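Local coordinates for GST N-terminal domain-containing protein (PDB 3IC8) that is of unknown function but carries glutathione S-transferase-like N- and C-terminal domains and so may bind glutathione, at residues E3-Y9 and N28-I34; Q57-D61 and A235-A241. All blocks are in the same frame, centred on the assembly; numbering follows the deposited sequence.

Interaction 1: E3-Y9 and N28-I34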
loop_
_atom_site.group_PDB
_atom_site.type_symbol
_atom_site.label_atom_id
_atom_site.label_comp_id
_atom_site.label_asym_id
_atom_site.label_seq_id
_atom_site.Cartn_x
_atom_site.Cartn_y
_atom_site.Cartn_z
ATOM N N GLU A 3 -24.857 -20.020 -10.273
ATOM C CA GLU A 3 -23.767 -19.065 -10.244
ATOM C C GLU A 3 -24.251 -17.655 -10.399
ATOM O O GLU A 3 -25.238 -17.429 -11.028
ATOM C CB GLU A 3 -22.784 -19.358 -11.359
ATOM C CG GLU A 3 -21.896 -20.522 -11.137
ATOM C CD GLU A 3 -21.428 -21.115 -12.415
ATOM O OE1 GLU A 3 -22.251 -21.320 -13.309
ATOM O OE2 GLU A 3 -20.233 -21.371 -12.540
ATOM N N LEU A 4 -23.532 -16.706 -9.847
ATOM C CA LEU A 4 -23.808 -15.327 -10.139
ATOM C C LEU A 4 -23.237 -15.030 -11.485
ATOM O O LEU A 4 -22.121 -15.347 -11.746
ATOM C CB LEU A 4 -23.122 -14.434 -9.145
ATOM C CG LEU A 4 -23.814 -14.002 -7.881
ATOM C CD1 LEU A 4 -24.790 -14.997 -7.410
ATOM C CD2 LEU A 4 -22.794 -13.749 -6.859
ATOM N N ILE A 5 -24.022 -14.425 -12.349
ATOM C CA ILE A 5 -23.528 -14.069 -13.649
ATOM C C ILE A 5 -23.649 -12.591 -13.901
ATOM O O ILE A 5 -24.687 -12.033 -13.782
ATOM C CB ILE A 5 -24.272 -14.837 -14.733
ATOM C CG1 ILE A 5 -24.065 -16.329 -14.554
ATOM C CG2 ILE A 5 -23.787 -14.449 -16.042
ATOM C CD1 ILE A 5 -24.853 -17.161 -15.479
ATOM N N LEU A 6 -22.561 -11.953 -14.246
ATOM C CA LEU A 6 -22.628 -10.566 -14.612
ATOM C C LEU A 6 -22.423 -10.367 -16.109
ATOM O O LEU A 6 -21.468 -10.814 -16.677
ATOM C CB LEU A 6 -21.615 -9.764 -13.824
ATOM C CG LEU A 6 -21.735 -8.260 -13.905
ATOM C CD1 LEU A 6 -22.917 -7.828 -13.118
ATOM C CD2 LEU A 6 -20.514 -7.608 -13.411
ATOM N N HIS A 7 -23.364 -9.693 -16.731
ATOM C CA HIS A 7 -23.275 -9.325 -18.117
ATOM C C HIS A 7 -22.849 -7.872 -18.159
ATOM O O HIS A 7 -23.555 -7.010 -17.712
ATOM C CB HIS A 7 -24.644 -9.439 -18.755
ATOM C CG HIS A 7 -25.174 -10.829 -18.818
ATOM N ND1 HIS A 7 -25.141 -11.575 -19.963
ATOM C CD2 HIS A 7 -25.767 -11.602 -17.887
ATOM C CE1 HIS A 7 -25.676 -12.750 -19.736
ATOM N NE2 HIS A 7 -26.060 -12.793 -18.484
ATOM N N HIS A 8 -21.673 -7.606 -18.688
ATOM C CA HIS A 8 -21.137 -6.268 -18.669
ATOM C C HIS A 8 -20.120 -6.002 -19.736
ATOM O O HIS A 8 -19.691 -6.881 -20.410
ATOM C CB HIS A 8 -20.546 -5.950 -17.320
ATOM C CG HIS A 8 -19.283 -6.674 -17.033
ATOM N ND1 HIS A 8 -19.189 -8.036 -17.091
ATOM C CD2 HIS A 8 -18.069 -6.230 -16.666
ATOM C CE1 HIS A 8 -17.964 -8.400 -16.794
ATOM N NE2 HIS A 8 -17.271 -7.323 -16.520
ATOM N N TYR A 9 -19.733 -4.759 -19.871
ATOM C CA TYR A 9 -18.677 -4.451 -20.772
ATOM C C TYR A 9 -17.512 -4.142 -19.898
ATOM O O TYR A 9 -17.514 -3.207 -19.171
ATOM C CB TYR A 9 -19.066 -3.268 -21.633
ATOM C CG TYR A 9 -18.196 -3.043 -22.827
ATOM C CD1 TYR A 9 -18.272 -3.845 -23.935
ATOM C CD2 TYR A 9 -17.300 -2.018 -22.843
ATOM C CE1 TYR A 9 -17.482 -3.632 -24.990
ATOM C CE2 TYR A 9 -16.518 -1.807 -23.893
ATOM C CZ TYR A 9 -16.606 -2.609 -24.961
ATOM O OH TYR A 9 -15.805 -2.365 -25.998
ATOM N N ASN A 28 -17.830 -15.304 -5.980
ATOM C CA ASN A 28 -17.254 -15.722 -7.212
ATOM C C ASN A 28 -18.321 -15.590 -8.256
ATOM O O ASN A 28 -19.439 -15.938 -8.028
ATOM C CB ASN A 28 -16.777 -17.152 -7.094
ATOM C CG ASN A 28 -15.516 -17.273 -6.302
ATOM O OD1 ASN A 28 -14.492 -17.635 -6.818
ATOM N ND2 ASN A 28 -15.589 -16.970 -5.036
ATOM N N TRP A 29 -17.976 -15.043 -9.398
ATOM C CA TRP A 29 -18.959 -14.763 -10.406
ATOM C C TRP A 29 -18.471 -15.069 -11.803
ATOM O O TRP A 29 -17.313 -15.138 -12.052
ATOM C CB TRP A 29 -19.460 -13.316 -10.289
ATOM C CG TRP A 29 -18.403 -12.289 -10.289
ATOM C CD1 TRP A 29 -17.582 -11.998 -9.290
ATOM C CD2 TRP A 29 -18.054 -11.419 -11.359
ATOM N NE1 TRP A 29 -16.737 -11.008 -9.643
ATOM C CE2 TRP A 29 -17.012 -10.629 -10.917
ATOM C CE3 TRP A 29 -18.522 -11.242 -12.654
ATOM C CZ2 TRP A 29 -16.434 -9.677 -11.701
ATOM C CZ3 TRP A 29 -17.951 -10.299 -13.424
ATOM C CH2 TRP A 29 -16.919 -9.529 -12.955
ATOM N N ARG A 30 -19.402 -15.224 -12.714
ATOM C CA ARG A 30 -19.072 -15.459 -14.077
ATOM C C ARG A 30 -19.150 -14.164 -14.837
ATOM O O ARG A 30 -20.035 -13.410 -14.629
ATOM C CB ARG A 30 -20.036 -16.466 -14.668
ATOM C CG ARG A 30 -20.138 -17.743 -13.920
ATOM C CD ARG A 30 -18.794 -18.344 -13.658
ATOM N NE ARG A 30 -18.104 -18.694 -14.881
ATOM C CZ ARG A 30 -18.368 -19.771 -15.585
ATOM N NH1 ARG A 30 -19.292 -20.602 -15.200
ATOM N NH2 ARG A 30 -17.711 -20.022 -16.671
ATOM N N SER A 31 -18.222 -13.927 -15.735
ATOM C CA SER A 31 -18.229 -12.713 -16.501
ATOM C C SER A 31 -18.649 -12.950 -17.923
ATOM O O SER A 31 -18.020 -13.671 -18.636
ATOM C CB SER A 31 -16.847 -12.126 -16.511
ATOM O OG SER A 31 -16.849 -10.904 -17.165
ATOM N N VAL A 32 -19.718 -12.309 -18.341
ATOM C CA VAL A 32 -20.142 -12.413 -19.705
ATOM C C VAL A 32 -19.843 -11.099 -20.337
ATOM O O VAL A 32 -20.306 -10.097 -19.894
ATOM C CB VAL A 32 -21.636 -12.667 -19.836
ATOM C CG1 VAL A 32 -22.029 -12.686 -21.247
ATOM C CG2 VAL A 32 -21.998 -13.935 -19.232
ATOM N N THR A 33 -19.055 -11.106 -21.388
ATOM C CA THR A 33 -18.739 -9.874 -22.064
ATOM C C THR A 33 -19.721 -9.581 -23.164
ATOM O O THR A 33 -19.791 -10.258 -24.138
ATOM C CB THR A 33 -17.368 -9.937 -22.685
ATOM O OG1 THR A 33 -16.398 -10.159 -21.673
ATOM C CG2 THR A 33 -17.066 -8.674 -23.367
ATOM N N ILE A 34 -20.490 -8.536 -22.987
ATOM C CA ILE A 34 -21.474 -8.121 -23.948
ATOM C C ILE A 34 -20.872 -7.311 -25.057
ATOM O O ILE A 34 -19.770 -6.855 -24.944
ATOM C CB ILE A 34 -22.520 -7.288 -23.276
ATOM C CG1 ILE A 34 -21.891 -6.064 -22.668
ATOM C CG2 ILE A 34 -23.174 -8.057 -22.190
ATOM C CD1 ILE A 34 -22.843 -5.266 -21.998
#
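Leu6 and Trp29 form the dense side of this contact: CB of Leu6 stands 3.6 Å from Trp29 CE3, and Leu6 CD2 reaches the neighbouring CZ3. The indole is brought obliquely against Leu6, CG of Trp29 sitting between its own backbone N and carbonyl carbon (chi1 53°). Its six-membered ring turns an edge toward the face of the His8 imidazole in an offset edge-to-face pair, the planes 63° apart. Helix 16-25 covers this side through Leu22 and Arg19, and the indole N-H is bonded to the carbonyl of His220. Between the side chains the backbones run parallel in register, Leu6 beside Ser31 and His7 beside Val32. Five nearly straight bonds alternate between the strands; the shortest joins Val32 N to Leu6 O at 2.8 Å, and the longest, Ile34 N to His8 O at 3.2 Å, has its donor above the carbonyl plane. With helix 16-25 linking them, strands 4-8 and 28-33 make the beta-alpha-beta unit that opens the thioredoxin-like domain of glutathione transferases. On the other face, Val32 lies beside His7, its CB off-centre over one imidazole face, 4.1 Å from the ring centroid (CH-pi), while Val32 CG2 meets Ile5 CG2 at 3.7 Å. His7 NE2 is hydrogen-bonded to Gln57 OE1. Packing gives way to solvent at exposed Glu3, whose OE2 accepts from Arg30 NH1 at 2.9 Å. That salt bridge is bent (139° at the hydrogen), the nitrogen approaching from above the carboxylate plane. Arg30 folds back at chi2 and chi3 to reach it, and the carbonyls of Ser224 and Asp225 take its NE and NH2.

Interaction 2: Q57-D61 and A235-A241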
loop_
_atom_site.group_PDB
_atom_site.type_symbol
_atom_site.label_atom_id
_atom_site.label_comp_id
_atom_site.label_asym_id
_atom_site.label_seq_id
_atom_site.Cartn_x
_atom_site.Cartn_y
_atom_site.Cartn_z
ATOM N N GLN A 57 -27.441 -12.110 -13.691
ATOM C CA GLN A 57 -28.164 -13.328 -13.947
ATOM C C GLN A 57 -27.854 -14.392 -12.931
ATOM O O GLN A 57 -26.720 -14.701 -12.689
ATOM C CB GLN A 57 -27.848 -13.864 -15.333
ATOM C CG GLN A 57 -28.380 -15.225 -15.592
ATOM C CD GLN A 57 -28.001 -15.771 -16.938
ATOM O OE1 GLN A 57 -27.117 -15.279 -17.582
ATOM N NE2 GLN A 57 -28.685 -16.787 -17.363
ATOM N N ILE A 58 -28.899 -14.944 -12.349
ATOM C CA ILE A 58 -28.822 -16.166 -11.604
ATOM C C ILE A 58 -29.858 -17.135 -12.133
ATOM O O ILE A 58 -31.023 -16.985 -11.892
ATOM C CB ILE A 58 -29.073 -15.877 -10.160
ATOM C CG1 ILE A 58 -28.026 -14.908 -9.675
ATOM C CG2 ILE A 58 -28.976 -17.094 -9.374
ATOM C CD1 ILE A 58 -28.390 -14.203 -8.496
ATOM N N GLY A 59 -29.409 -18.130 -12.876
ATOM C CA GLY A 59 -30.305 -19.053 -13.526
ATOM C C GLY A 59 -31.223 -18.434 -14.540
ATOM O O GLY A 59 -30.809 -17.857 -15.493
ATOM N N ALA A 60 -32.502 -18.577 -14.294
ATOM C CA ALA A 60 -33.528 -18.011 -15.121
ATOM C C ALA A 60 -34.103 -16.767 -14.483
ATOM O O ALA A 60 -35.172 -16.367 -14.813
ATOM C CB ALA A 60 -34.596 -19.013 -15.399
ATOM N N ASP A 61 -33.374 -16.169 -13.562
ATOM C CA ASP A 61 -33.750 -14.895 -12.992
ATOM C C ASP A 61 -32.777 -13.829 -13.435
ATOM O O ASP A 61 -31.591 -13.964 -13.291
ATOM C CB ASP A 61 -33.785 -14.954 -11.475
ATOM C CG ASP A 61 -34.929 -15.757 -10.952
ATOM O OD1 ASP A 61 -36.050 -15.281 -10.965
ATOM O OD2 ASP A 61 -34.697 -16.864 -10.504
ATOM N N ALA A 235 -29.894 -20.464 -18.370
ATOM C CA ALA A 235 -31.236 -20.021 -18.109
ATOM C C ALA A 235 -32.238 -21.050 -18.527
ATOM O O ALA A 235 -33.187 -21.273 -17.856
ATOM C CB ALA A 235 -31.499 -18.758 -18.821
ATOM N N SER A 236 -32.032 -21.642 -19.681
ATOM C CA SER A 236 -32.955 -22.609 -20.229
ATOM C C SER A 236 -33.095 -23.863 -19.394
ATOM O O SER A 236 -34.179 -24.350 -19.180
ATOM C CB SER A 236 -32.468 -23.002 -21.605
ATOM O OG SER A 236 -33.537 -23.256 -22.461
ATOM N N ASN A 237 -31.962 -24.390 -18.974
ATOM C CA ASN A 237 -31.874 -25.503 -18.052
ATOM C C ASN A 237 -32.363 -25.230 -16.661
ATOM O O ASN A 237 -32.824 -26.118 -15.992
ATOM C CB ASN A 237 -30.488 -26.109 -18.038
ATOM C CG ASN A 237 -30.123 -26.697 -19.339
ATOM O OD1 ASN A 237 -30.980 -27.100 -20.095
ATOM N ND2 ASN A 237 -28.856 -26.725 -19.634
ATOM N N ALA A 238 -32.227 -23.999 -16.226
ATOM C CA ALA A 238 -32.677 -23.601 -14.920
ATOM C C ALA A 238 -34.155 -23.305 -14.882
ATOM O O ALA A 238 -34.774 -23.149 -15.900
ATOM C CB ALA A 238 -31.909 -22.426 -14.461
ATOM N N THR A 239 -34.708 -23.216 -13.689
ATOM C CA THR A 239 -36.059 -22.734 -13.521
ATOM C C THR A 239 -36.094 -21.604 -12.506
ATOM O O THR A 239 -35.369 -21.594 -11.548
ATOM C CB THR A 239 -37.094 -23.853 -13.193
ATOM O OG1 THR A 239 -37.171 -24.053 -11.793
ATOM C CG2 THR A 239 -36.715 -25.132 -13.827
ATOM N N PRO A 240 -36.960 -20.645 -12.746
ATOM C CA PRO A 240 -36.982 -19.426 -11.970
ATOM C C PRO A 240 -37.305 -19.667 -10.532
ATOM O O PRO A 240 -38.086 -20.517 -10.208
ATOM C CB PRO A 240 -38.105 -18.649 -12.609
ATOM C CG PRO A 240 -38.200 -19.141 -13.915
ATOM C CD PRO A 240 -37.868 -20.557 -13.885
ATOM N N ALA A 241 -36.700 -18.876 -9.678
ATOM C CA ALA A 241 -36.816 -19.028 -8.259
ATOM C C ALA A 241 -38.214 -18.743 -7.799
ATOM O O ALA A 241 -38.973 -18.077 -8.451
ATOM C CB ALA A 241 -35.879 -18.128 -7.583
#
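The carbonyl oxygen of Gly59 is gripped twice, once from its own segment and once across the contact: Gln57 NE2 donates to Gly59 O at 3.0 Å, and Ala235 CA sends a weaker C-H...O contact to the same oxygen at 3.4 Å. Gly59 belongs to a type II' beta turn from Ile58 to Asp61, the hairpin turn between strands 55-58 and 61-63 of the thioredoxin-like domain. Here the end of helix 228-237 and the chain leaving it pack against that turn. The bond from Gln57 is almost straight, 174° at the hydrogen, and lies in both the amide and the carbonyl plane. It is made possible by an extended side chain, with CG anti to the backbone N (chi1 171°), which carries the amide alongside the turn and close to Ala235 CB. Both ends of this amide have further partners, since NE2 also donates to the carbonyl of Ala231 on the helix and OE1 receives His7 NE2; together they should fix which way the amide is turned. Ala60 supplies the apolar middle. Its methyl points toward segment 235-241, meeting Ala235 O at 3.6 Å and Pro240 CG at 3.9 Å, while the Ala238 methyl, just past the helix, comes within 3.9 Å of both Gly59 CA and Ala60 N. Farther along, the Asp61 carboxylate reaches across to the exposed end of the segment. His299, on strand 296-300, bonds to its OD1, leaving OD2 to accept Ala241 N through the syn lone pair at 3.0 Å and 167°.

In the fold
From the N terminus, strand 4-8 is followed by helix 16-25 and then strand 28-33, where interaction 1 closes a short loop of 18 intervening residues. Only after that does the chain reach 57-61, whose partner 235-241 returns 173 residues later, beyond the helical C-terminal part. The two contacts are therefore in series, neither nesting nor crossing. Their centres lie about 14 Å apart, and strands 4-8 and 55-58 are neighbours in one sheet: Ile5 N and Gln57 O are 2.7 Å apart, a probable hydrogen bond. Interaction 1 thus joins strands within the N-terminal domain, while interaction 2 fastens the end of helix 228-237 to that domain's hairpin turn.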